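Local coordinates for lipoate-protein ligase, putative (Streptococcus pneumoniae, PDB 1VQZ) that is a putative lipoate-protein ligase, combining a lipoyl ligase A/B-type catalytic domain with a C-terminal domain of the bacterial lipoate-ligase kind, at residues 22-32 / 234-245; 54-62 / 287-297. One frame throughout, in Å; residues are numbered along the deposited sequence.

How the contacts relate
From the N terminus the chain runs through strand 13-17 into helix 23-36, whose first turns await helix 231-245; contact 1 closes that loop of 201 intervening residues and packs the later helix on the earlier one. After strand 42-47 comes strand 52-55, and the turn beyond it belongs to contact 2, which closes a second loop of 224 residues when strand 281-289 and the segment after it arrive. The two loops cross, since 54-62 lies inside the first and 287-297 beyond its end. Contact 1 joins two helices that also touch the eight-stranded and three-stranded sheets, whereas contact 2 ties the catalytic-domain family region to the C-terminal one. Thr23 and Ile27 both pack on Ile54.

Contact 1: residues 22-32 / 234-245; sequences DTAFNIALEEY and LAEINRIKDTKF. With EDO (1,2-ethanediol), chain N; EDO (1,2-ethanediol), chain H; EDO (1,2-ethanediol), chain L.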
loop_
_atom_site.group_PDB
_atom_site.type_symbol
_atom_site.label_atom_id
_atom_site.label_comp_id
_atom_site.label_asym_id
_atom_site.label_seq_id
_atom_site.Cartn_x
_atom_site.Cartn_y
_atom_site.Cartn_z
ATOM N N ASP A 22 -4.383 1.558 17.199
ATOM C CA ASP A 22 -4.016 0.144 17.104
ATOM C C ASP A 22 -3.858 -0.293 15.650
ATOM O O ASP A 22 -4.820 -0.530 14.943
ATOM C CB ASP A 22 -5.077 -0.679 17.860
ATOM C CG ASP A 22 -4.752 -2.203 17.996
ATOM O OD1 ASP A 22 -4.077 -2.821 17.166
ATOM O OD2 ASP A 22 -5.295 -2.813 18.952
ATOM N N THR A 23 -2.607 -0.410 15.218
ATOM C CA THR A 23 -2.310 -0.564 13.817
ATOM C C THR A 23 -3.063 -1.740 13.187
ATOM O O THR A 23 -3.726 -1.596 12.148
ATOM C CB THR A 23 -0.777 -0.705 13.576
ATOM O OG1 THR A 23 -0.090 0.431 14.114
ATOM C CG2 THR A 23 -0.470 -0.802 12.088
ATOM N N ALA A 24 -2.949 -2.899 13.792
ATOM C CA ALA A 24 -3.593 -4.072 13.243
ATOM C C ALA A 24 -5.125 -3.955 13.203
ATOM O O ALA A 24 -5.750 -4.367 12.222
ATOM C CB ALA A 24 -3.169 -5.290 14.002
ATOM N N PHE A 25 -5.718 -3.357 14.238
ATOM C CA PHE A 25 -7.138 -3.098 14.286
ATOM C C PHE A 25 -7.555 -2.141 13.146
ATOM O O PHE A 25 -8.545 -2.375 12.429
ATOM C CB PHE A 25 -7.556 -2.521 15.656
ATOM C CG PHE A 25 -8.991 -2.075 15.684
ATOM C CD1 PHE A 25 -10.010 -3.007 15.803
ATOM C CD2 PHE A 25 -9.320 -0.742 15.497
ATOM C CE1 PHE A 25 -11.332 -2.599 15.777
ATOM C CE2 PHE A 25 -10.634 -0.328 15.446
ATOM C CZ PHE A 25 -11.641 -1.266 15.572
ATOM N N ASN A 26 -6.789 -1.074 12.990
ATOM C CA ASN A 26 -7.079 -0.032 12.015
ATOM C C ASN A 26 -7.062 -0.551 10.587
ATOM O O ASN A 26 -7.895 -0.142 9.728
ATOM C CB ASN A 26 -6.079 1.116 12.134
ATOM C CG ASN A 26 -6.293 2.011 13.383
ATOM O OD1 ASN A 26 -7.309 1.932 14.103
ATOM N ND2 ASN A 26 -5.270 2.870 13.660
ATOM N N ILE A 27 -6.077 -1.402 10.302
ATOM C CA ILE A 27 -5.926 -1.938 8.979
ATOM C C ILE A 27 -7.064 -2.934 8.730
ATOM O O ILE A 27 -7.638 -2.970 7.615
ATOM C CB ILE A 27 -4.496 -2.442 8.758
ATOM C CG1 ILE A 27 -3.538 -1.240 8.713
ATOM C CG2 ILE A 27 -4.326 -3.206 7.441
ATOM C CD1 ILE A 27 -2.103 -1.662 8.660
ATOM N N ALA A 28 -7.409 -3.719 9.765
ATOM C CA ALA A 28 -8.568 -4.645 9.675
ATOM C C ALA A 28 -9.878 -3.868 9.358
ATOM O O ALA A 28 -10.727 -4.292 8.540
ATOM C CB ALA A 28 -8.694 -5.443 10.962
ATOM N N LEU A 29 -10.028 -2.710 10.004
ATOM C CA LEU A 29 -11.212 -1.901 9.846
ATOM C C LEU A 29 -11.281 -1.371 8.421
ATOM O O LEU A 29 -12.358 -1.367 7.817
ATOM C CB LEU A 29 -11.256 -0.783 10.897
ATOM C CG LEU A 29 -12.516 0.098 10.949
ATOM C CD1 LEU A 29 -12.764 0.593 12.290
ATOM C CD2 LEU A 29 -12.465 1.292 9.956
ATOM N N GLU A 30 -10.129 -0.965 7.871
ATOM C CA GLU A 30 -10.080 -0.459 6.493
ATOM C C GLU A 30 -10.437 -1.567 5.513
ATOM O O GLU A 30 -11.223 -1.343 4.563
ATOM C CB GLU A 30 -8.692 0.132 6.167
ATOM C CG GLU A 30 -8.567 0.736 4.762
ATOM C CD GLU A 30 -7.145 1.068 4.417
ATOM O OE1 GLU A 30 -6.295 0.177 4.583
ATOM O OE2 GLU A 30 -6.879 2.222 3.992
ATOM N N GLU A 31 -9.877 -2.759 5.720
ATOM C CA GLU A 31 -10.209 -3.878 4.845
ATOM C C GLU A 31 -11.696 -4.250 4.903
ATOM O O GLU A 31 -12.338 -4.636 3.871
ATOM C CB GLU A 31 -9.376 -5.118 5.201
ATOM C CG GLU A 31 -9.519 -6.221 4.161
ATOM C CD GLU A 31 -8.768 -7.500 4.514
ATOM O OE1 GLU A 31 -8.901 -8.034 5.641
ATOM O OE2 GLU A 31 -8.074 -7.985 3.634
ATOM N N TYR A 32 -12.250 -4.176 6.109
ATOM C CA TYR A 32 -13.669 -4.443 6.309
ATOM C C TYR A 32 -14.557 -3.468 5.510
ATOM O O TYR A 32 -15.502 -3.870 4.849
ATOM C CB TYR A 32 -14.018 -4.397 7.785
ATOM C CG TYR A 32 -15.370 -4.998 8.058
ATOM C CD1 TYR A 32 -15.534 -6.382 8.144
ATOM C CD2 TYR A 32 -16.483 -4.194 8.233
ATOM C CE1 TYR A 32 -16.792 -6.974 8.364
ATOM C CE2 TYR A 32 -17.766 -4.767 8.475
ATOM C CZ TYR A 32 -17.906 -6.167 8.536
ATOM O OH TYR A 32 -19.136 -6.717 8.777
ATOM N N LEU A 234 -17.991 -4.711 14.681
ATOM C CA LEU A 234 -16.783 -4.552 15.458
ATOM C C LEU A 234 -16.165 -5.914 15.835
ATOM O O LEU A 234 -14.956 -6.088 15.763
ATOM C CB LEU A 234 -17.052 -3.709 16.713
ATOM C CG LEU A 234 -17.092 -2.188 16.467
ATOM C CD1 LEU A 234 -17.680 -1.367 17.671
ATOM C CD2 LEU A 234 -15.729 -1.658 16.076
ATOM N N ALA A 235 -17.003 -6.876 16.198
ATOM C CA ALA A 235 -16.532 -8.253 16.440
ATOM C C ALA A 235 -15.864 -8.870 15.204
ATOM O O ALA A 235 -14.787 -9.475 15.312
ATOM C CB ALA A 235 -17.698 -9.162 16.945
ATOM N N GLU A 236 -16.516 -8.712 14.049
ATOM C CA GLU A 236 -16.016 -9.239 12.784
ATOM C C GLU A 236 -14.665 -8.570 12.439
ATOM O O GLU A 236 -13.704 -9.228 12.022
ATOM C CB GLU A 236 -17.062 -9.061 11.625
ATOM C CG GLU A 236 -18.492 -9.733 11.877
ATOM C CD GLU A 236 -19.399 -9.923 10.606
ATOM O OE1 GLU A 236 -18.958 -9.529 9.478
ATOM O OE2 GLU A 236 -20.577 -10.448 10.739
ATOM N N ILE A 237 -14.597 -7.259 12.612
ATOM C CA ILE A 237 -13.359 -6.528 12.432
ATOM C C ILE A 237 -12.214 -7.061 13.308
ATOM O O ILE A 237 -11.115 -7.281 12.831
ATOM C CB ILE A 237 -13.553 -5.003 12.614
ATOM C CG1 ILE A 237 -14.381 -4.458 11.445
ATOM C CG2 ILE A 237 -12.183 -4.265 12.677
ATOM C CD1 ILE A 237 -14.915 -3.086 11.690
ATOM N N ASN A 238 -12.486 -7.281 14.570
ATOM C CA ASN A 238 -11.479 -7.844 15.464
ATOM C C ASN A 238 -11.088 -9.278 15.126
ATOM O O ASN A 238 -9.922 -9.679 15.309
ATOM C CB ASN A 238 -11.936 -7.681 16.941
ATOM C CG ASN A 238 -11.620 -6.259 17.501
ATOM O OD1 ASN A 238 -10.472 -5.851 17.494
ATOM N ND2 ASN A 238 -12.636 -5.522 17.947
ATOM N N ARG A 239 -12.045 -10.072 14.637
ATOM C CA ARG A 239 -11.719 -11.390 14.092
ATOM C C ARG A 239 -10.689 -11.299 12.947
ATOM O O ARG A 239 -9.780 -12.108 12.851
ATOM C CB ARG A 239 -13.006 -12.100 13.624
ATOM C CG ARG A 239 -12.814 -13.519 13.037
ATOM C CD ARG A 239 -12.690 -14.598 14.142
ATOM N N ILE A 240 -10.889 -10.359 12.049
ATOM C CA ILE A 240 -9.948 -10.127 10.955
ATOM C C ILE A 240 -8.575 -9.681 11.488
ATOM O O ILE A 240 -7.560 -10.109 10.988
ATOM C CB ILE A 240 -10.475 -9.081 9.930
ATOM C CG1 ILE A 240 -11.733 -9.642 9.239
ATOM C CG2 ILE A 240 -9.364 -8.753 8.882
ATOM C CD1 ILE A 240 -12.446 -8.687 8.296
ATOM N N LYS A 241 -8.560 -8.794 12.485
ATOM C CA LYS A 241 -7.330 -8.476 13.228
ATOM C C LYS A 241 -6.670 -9.736 13.816
ATOM O O LYS A 241 -5.484 -9.971 13.579
ATOM C CB LYS A 241 -7.639 -7.439 14.323
ATOM C CG LYS A 241 -6.435 -7.049 15.201
ATOM C CD LYS A 241 -6.818 -6.335 16.534
ATOM C CE LYS A 241 -5.540 -5.872 17.295
ATOM N NZ LYS A 241 -5.753 -5.415 18.713
ATOM N N ASP A 242 -7.448 -10.577 14.502
ATOM C CA ASP A 242 -6.926 -11.770 15.208
ATOM C C ASP A 242 -6.412 -12.873 14.263
ATOM O O ASP A 242 -5.522 -13.624 14.616
ATOM C CB ASP A 242 -7.987 -12.393 16.136
ATOM C CG ASP A 242 -8.328 -11.528 17.339
ATOM O OD1 ASP A 242 -7.598 -10.555 17.640
ATOM O OD2 ASP A 242 -9.375 -11.811 17.969
ATOM N N THR A 243 -6.999 -12.978 13.078
ATOM C CA THR A 243 -6.642 -13.983 12.125
ATOM C C THR A 243 -5.798 -13.496 10.958
ATOM O O THR A 243 -5.252 -14.314 10.232
ATOM C CB THR A 243 -7.881 -14.682 11.547
ATOM O OG1 THR A 243 -8.605 -13.765 10.733
ATOM C CG2 THR A 243 -8.758 -15.259 12.677
ATOM N N LYS A 244 -5.645 -12.185 10.798
ATOM C CA LYS A 244 -4.821 -11.641 9.720
ATOM C C LYS A 244 -3.743 -10.639 10.182
ATOM O O LYS A 244 -2.590 -11.028 10.470
ATOM C CB LYS A 244 -5.745 -11.093 8.602
ATOM C CG LYS A 244 -5.036 -10.708 7.288
ATOM C CD LYS A 244 -6.032 -10.519 6.152
ATOM C CE LYS A 244 -5.352 -10.099 4.889
ATOM N NZ LYS A 244 -6.231 -10.030 3.705
ATOM N N PHE A 245 -4.125 -9.374 10.336
ATOM C CA PHE A 245 -3.180 -8.291 10.560
ATOM C C PHE A 245 -2.401 -8.366 11.883
ATOM O O PHE A 245 -1.352 -7.754 12.020
ATOM C CB PHE A 245 -3.928 -6.942 10.358
ATOM C CG PHE A 245 -4.529 -6.801 8.961
ATOM C CD1 PHE A 245 -3.708 -6.593 7.871
ATOM C CD2 PHE A 245 -5.890 -6.979 8.735
ATOM C CE1 PHE A 245 -4.239 -6.537 6.609
ATOM C CE2 PHE A 245 -6.408 -6.915 7.490
ATOM C CZ PHE A 245 -5.587 -6.682 6.412
HETATM C C1 EDO N . -12.031 -10.739 4.940
HETATM O O1 EDO N . -12.081 -9.650 4.025
HETATM C C2 EDO N . -10.935 -10.421 5.941
HETATM O O2 EDO N . -9.643 -10.611 5.371
HETATM C C1 EDO H . -8.574 -13.109 3.465
HETATM O O1 EDO H . -8.285 -11.706 3.422
HETATM C C2 EDO H . -7.281 -13.890 3.641
HETATM O O2 EDO H . -6.136 -13.025 3.634
HETATM C C1 EDO L . -1.701 0.994 5.521
HETATM O O1 EDO L . -1.014 2.159 5.126
HETATM C C2 EDO L . -2.943 0.965 4.663
HETATM O O2 EDO L . -3.878 0.046 5.182
#
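Asp22 and Lys241 close one end of this helix pair: Lys241 NZ reaches Asp22 OD2 at 2.7 Å on its syn side. The other oxygen, OD1, takes a weak capping bond from Phe25 N, so one carboxylate serves both the N-cap of helix 23-36 and the salt bridge. A second bridge runs from Lys244 NZ to the syn lone pair of Glu31 OE2 (2.8 Å). Lys35 also pairs with this oxygen, while a 1,2-ethanediol donates to OE1 and another takes two bonds from Lys244 NZ. Tyr32 OH donates to Glu236 OE1 (2.9 Å) from above the carboxylate plane.

Beside these polar bonds the helices cross at 118°, axes 8.3 Å apart, in knobs-into-holes packing. Ala28 fits among Ile237, Ile240, Lys241 and Phe245. With CG1 beside its backbone N (chi1 -69°), Ile237 lays that carbon over a face of Tyr32 and turns CG2 to Phe25 CE1 (3.6 Å). Ile27 CG2 covers one face of Phe245, 3.6 Å from the ring centroid; Lys244 CG covers the opposite face. The Asp22 bridge lies at the edge, but Glu31 is buried against Phe245 and Ile240, so its charge probably depends on Lys244, Lys35 and the diol.

Contact 2: residues 54-62 / 287-297; sequences IVGRHQNTI and IYGDFFGIEDV. With EDO (1,2-ethanediol), chain D; EDO (1,2-ethanediol), chain S; EDO (1,2-ethanediol), chain J.
His58 O is met twice by the end of strand 281-289: Gly289 N donates to it at 2.8 Å, from well above the carbonyl plane, and Tyr288 CA adds a C-H...O contact at 3.1 Å. A water joins the same backbones, accepting from His58 N and donating to Gly289 O. Val297 CG1 sits over the centre of one face of the His58 ring, 3.4 Å from the centroid, and Arg57 CG lies toward the rim of the other; ND1 donates to a 1,2-ethanediol that in turn donates to Ile287 O.

His58 belongs to a type I beta turn, Gly56 to Gln59, which leaves strand 52-55 of the catalytic-domain family region and fits against the end of strand 281-289 and the loop after it, in the C-terminal one. Gln59 OE1 braces the turn by accepting from Gly56 N in the carbonyl plane, on a lone pair (2.9 Å).

Arg57 extends to CD and then bends at chi3 (61°), which carries its guanidinium across the loop, one face over Asp296 N. NH2 donates to Gly293 O at 3.0 Å, tilted 23° from the guanidinium plane, and weakly to a water that also accepts from Gly293 N. Asp296 OD2 stays 4.0 Å from Arg57 NE, well out of the plane, so only charge attraction acts there. Asp296 OD1 instead caps Ala298 N. At the far end Asn60 CB rests obliquely against Tyr288 CD2 (3.6 Å).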
loop_
_atom_site.group_PDB
_atom_site.type_symbol
_atom_site.label_atom_id
_atom_site.label_comp_id
_atom_site.label_asym_id
_atom_site.label_seq_id
_atom_site.Cartn_x
_atom_site.Cartn_y
_atom_site.Cartn_z
ATOM N N ILE A 54 4.887 -0.425 7.926
ATOM C CA ILE A 54 3.886 -1.048 7.111
ATOM C C ILE A 54 4.555 -1.551 5.821
ATOM O O ILE A 54 5.127 -0.770 5.070
ATOM C CB ILE A 54 2.759 -0.091 6.754
ATOM C CG1 ILE A 54 2.140 0.561 8.010
ATOM C CG2 ILE A 54 1.652 -0.839 6.006
ATOM C CD1 ILE A 54 1.607 -0.404 9.050
ATOM N N VAL A 55 4.455 -2.850 5.577
ATOM C CA VAL A 55 5.100 -3.486 4.460
ATOM C C VAL A 55 4.095 -3.787 3.395
ATOM O O VAL A 55 2.920 -4.012 3.684
ATOM C CB VAL A 55 5.981 -4.738 4.839
ATOM C CG1 VAL A 55 7.008 -4.340 5.890
ATOM C CG2 VAL A 55 5.146 -5.940 5.324
ATOM N N GLY A 56 4.580 -3.758 2.149
ATOM C CA GLY A 56 3.769 -4.049 0.994
ATOM C C GLY A 56 3.309 -5.487 0.983
ATOM O O GLY A 56 3.916 -6.388 1.574
ATOM N N ARG A 57 2.181 -5.689 0.328
ATOM C CA ARG A 57 1.530 -6.988 0.197
ATOM C C ARG A 57 2.419 -8.184 -0.223
ATOM O O ARG A 57 2.153 -9.359 0.167
ATOM C CB ARG A 57 0.362 -6.782 -0.802
ATOM C CG ARG A 57 -0.469 -7.922 -1.058
ATOM C CD ARG A 57 -1.558 -7.535 -2.036
ATOM N NE ARG A 57 -0.987 -7.110 -3.284
ATOM C CZ ARG A 57 -1.537 -6.295 -4.160
ATOM N NH1 ARG A 57 -2.729 -5.742 -3.964
ATOM N NH2 ARG A 57 -0.865 -6.022 -5.255
ATOM N N HIS A 58 3.461 -7.919 -1.005
ATOM C CA HIS A 58 4.336 -8.975 -1.470
ATOM C C HIS A 58 5.779 -8.926 -0.982
ATOM O O HIS A 58 6.583 -9.731 -1.419
ATOM C CB HIS A 58 4.283 -9.046 -2.987
ATOM C CG HIS A 58 2.911 -9.298 -3.527
ATOM N ND1 HIS A 58 2.102 -10.311 -3.053
ATOM C CD2 HIS A 58 2.172 -8.633 -4.460
ATOM C CE1 HIS A 58 0.942 -10.288 -3.698
ATOM N NE2 HIS A 58 0.950 -9.278 -4.548
ATOM N N GLN A 59 6.086 -8.024 -0.037
ATOM C CA GLN A 59 7.436 -7.901 0.486
ATOM C C GLN A 59 7.798 -9.150 1.325
ATOM O O GLN A 59 6.958 -9.745 1.990
ATOM C CB GLN A 59 7.648 -6.609 1.326
ATOM C CG GLN A 59 7.771 -5.326 0.524
ATOM C CD GLN A 59 8.238 -4.133 1.341
ATOM O OE1 GLN A 59 7.440 -3.456 2.010
ATOM N NE2 GLN A 59 9.546 -3.854 1.279
ATOM N N ASN A 60 9.069 -9.503 1.256
ATOM C CA ASN A 60 9.637 -10.587 2.032
ATOM C C ASN A 60 10.107 -9.977 3.350
ATOM O O ASN A 60 11.266 -9.584 3.508
ATOM C CB ASN A 60 10.746 -11.285 1.234
ATOM C CG ASN A 60 11.308 -12.505 1.955
ATOM O OD1 ASN A 60 10.994 -12.738 3.115
ATOM N ND2 ASN A 60 12.167 -13.243 1.301
ATOM N N THR A 61 9.136 -9.862 4.264
ATOM C CA THR A 61 9.229 -9.097 5.497
ATOM C C THR A 61 10.474 -9.439 6.303
ATOM O O THR A 61 11.250 -8.546 6.674
ATOM C CB THR A 61 7.979 -9.284 6.312
ATOM O OG1 THR A 61 6.834 -9.157 5.446
ATOM C CG2 THR A 61 7.921 -8.245 7.426
ATOM N N ILE A 62 10.740 -10.726 6.431
ATOM C CA ILE A 62 11.854 -11.204 7.252
ATOM C C ILE A 62 13.186 -10.697 6.732
ATOM O O ILE A 62 14.127 -10.473 7.499
ATOM C CB ILE A 62 11.845 -12.726 7.363
ATOM C CG1 ILE A 62 12.710 -13.209 8.537
ATOM C CG2 ILE A 62 12.376 -13.419 6.087
ATOM C CD1 ILE A 62 12.244 -12.762 9.831
ATOM N N ILE A 287 6.142 -15.248 -5.674
ATOM C CA ILE A 287 6.853 -14.053 -6.051
ATOM C C ILE A 287 6.726 -13.025 -4.950
ATOM O O ILE A 287 5.598 -12.692 -4.507
ATOM C CB ILE A 287 6.323 -13.514 -7.368
ATOM C CG1 ILE A 287 6.463 -14.603 -8.474
ATOM C CG2 ILE A 287 7.026 -12.218 -7.788
ATOM C CD1 ILE A 287 5.714 -14.269 -9.740
ATOM N N TYR A 288 7.880 -12.532 -4.511
ATOM C CA TYR A 288 7.977 -11.474 -3.512
ATOM C C TYR A 288 8.626 -10.247 -4.119
ATOM O O TYR A 288 9.291 -10.324 -5.154
ATOM C CB TYR A 288 8.866 -11.904 -2.349
ATOM C CG TYR A 288 8.331 -13.007 -1.497
ATOM C CD1 TYR A 288 8.373 -14.318 -1.948
ATOM C CD2 TYR A 288 7.834 -12.763 -0.232
ATOM C CE1 TYR A 288 7.904 -15.354 -1.186
ATOM C CE2 TYR A 288 7.332 -13.815 0.550
ATOM C CZ TYR A 288 7.396 -15.119 0.059
ATOM O OH TYR A 288 6.944 -16.201 0.782
ATOM N N GLY A 289 8.459 -9.109 -3.443
ATOM C CA GLY A 289 9.122 -7.894 -3.874
ATOM C C GLY A 289 8.448 -6.638 -3.389
ATOM O O GLY A 289 7.430 -6.680 -2.637
ATOM N N ASP A 290 9.029 -5.513 -3.803
ATOM C CA ASP A 290 8.472 -4.181 -3.492
ATOM C C ASP A 290 7.967 -3.451 -4.742
ATOM O O ASP A 290 7.709 -2.248 -4.676
ATOM C CB ASP A 290 9.472 -3.313 -2.722
ATOM C CG ASP A 290 10.821 -3.123 -3.453
ATOM O OD1 ASP A 290 10.955 -3.416 -4.635
ATOM O OD2 ASP A 290 11.788 -2.709 -2.800
ATOM N N PHE A 291 7.849 -4.179 -5.846
ATOM C CA PHE A 291 7.124 -3.722 -7.035
ATOM C C PHE A 291 5.680 -3.348 -6.639
ATOM O O PHE A 291 5.140 -3.771 -5.616
ATOM C CB PHE A 291 7.073 -4.816 -8.116
ATOM C CG PHE A 291 6.504 -6.135 -7.635
ATOM C CD1 PHE A 291 5.125 -6.381 -7.678
ATOM C CD2 PHE A 291 7.333 -7.106 -7.135
ATOM C CE1 PHE A 291 4.576 -7.577 -7.228
ATOM C CE2 PHE A 291 6.789 -8.348 -6.702
ATOM C CZ PHE A 291 5.410 -8.551 -6.711
ATOM N N PHE A 292 5.076 -2.493 -7.435
ATOM C CA PHE A 292 3.700 -2.138 -7.216
ATOM C C PHE A 292 2.845 -2.642 -8.342
ATOM O O PHE A 292 3.161 -2.429 -9.483
ATOM C CB PHE A 292 3.523 -0.628 -7.136
ATOM C CG PHE A 292 2.106 -0.246 -7.026
ATOM C CD1 PHE A 292 1.451 -0.352 -5.791
ATOM C CD2 PHE A 292 1.365 0.086 -8.158
ATOM C CE1 PHE A 292 0.108 -0.073 -5.684
ATOM C CE2 PHE A 292 -0.003 0.378 -8.050
ATOM C CZ PHE A 292 -0.621 0.280 -6.810
ATOM N N GLY A 293 1.711 -3.252 -7.990
ATOM C CA GLY A 293 0.670 -3.587 -8.919
ATOM C C GLY A 293 -0.639 -3.380 -8.196
ATOM O O GLY A 293 -0.762 -3.595 -6.962
ATOM N N ILE A 294 -1.632 -2.975 -8.954
ATOM C CA ILE A 294 -2.978 -2.696 -8.392
ATOM C C ILE A 294 -3.671 -3.972 -7.905
ATOM O O ILE A 294 -4.458 -3.928 -6.970
ATOM C CB ILE A 294 -3.888 -1.988 -9.427
ATOM C CG1 ILE A 294 -3.425 -0.563 -9.672
ATOM C CG2 ILE A 294 -5.310 -1.905 -8.927
ATOM C CD1 ILE A 294 -3.947 -0.017 -10.997
ATOM N N GLU A 295 -3.392 -5.082 -8.577
ATOM C CA GLU A 295 -3.904 -6.430 -8.260
ATOM C C GLU A 295 -2.797 -7.340 -7.808
ATOM O O GLU A 295 -1.665 -7.190 -8.227
ATOM C CB GLU A 295 -4.586 -7.094 -9.465
ATOM C CG GLU A 295 -5.692 -6.274 -10.003
ATOM C CD GLU A 295 -6.630 -7.040 -10.915
ATOM O OE1 GLU A 295 -7.260 -7.999 -10.460
ATOM O OE2 GLU A 295 -6.786 -6.619 -12.058
ATOM N N ASP A 296 -3.188 -8.269 -6.938
ATOM C CA ASP A 296 -2.343 -9.309 -6.327
ATOM C C ASP A 296 -1.581 -10.157 -7.374
ATOM O O ASP A 296 -2.160 -10.633 -8.347
ATOM C CB ASP A 296 -3.229 -10.218 -5.492
ATOM C CG ASP A 296 -2.472 -10.978 -4.437
ATOM O OD1 ASP A 296 -1.639 -11.823 -4.784
ATOM O OD2 ASP A 296 -2.753 -10.745 -3.241
ATOM N N VAL A 297 -0.293 -10.322 -7.130
ATOM C CA VAL A 297 0.625 -11.091 -7.986
ATOM C C VAL A 297 0.262 -12.593 -8.069
ATOM O O VAL A 297 0.753 -13.300 -8.946
ATOM C CB VAL A 297 2.144 -10.843 -7.588
ATOM C CG1 VAL A 297 2.564 -11.695 -6.440
ATOM C CG2 VAL A 297 3.060 -11.081 -8.748
HETATM C C1 EDO D . 4.702 -12.664 -1.108
HETATM O O1 EDO D . 3.959 -12.549 -2.298
HETATM C C2 EDO D . 3.819 -12.570 0.120
HETATM O O2 EDO D . 2.949 -13.668 0.145
HETATM C C1 EDO S . -0.093 -13.279 -1.617
HETATM O O1 EDO S . -0.370 -13.470 -3.063
HETATM C C2 EDO S . 0.384 -11.893 -1.119
HETATM O O2 EDO S . 0.016 -11.437 0.217
HETATM C C1 EDO J . 9.505 -16.159 3.082
HETATM O O1 EDO J . 10.524 -15.379 3.723
HETATM C C2 EDO J . 10.052 -16.529 1.710
HETATM O O2 EDO J . 11.316 -17.176 1.889
HETATM O O HOH W 1 1.829 -5.272 -5.817
HETATM O O HOH W 2 4.960 -5.534 -1.950
#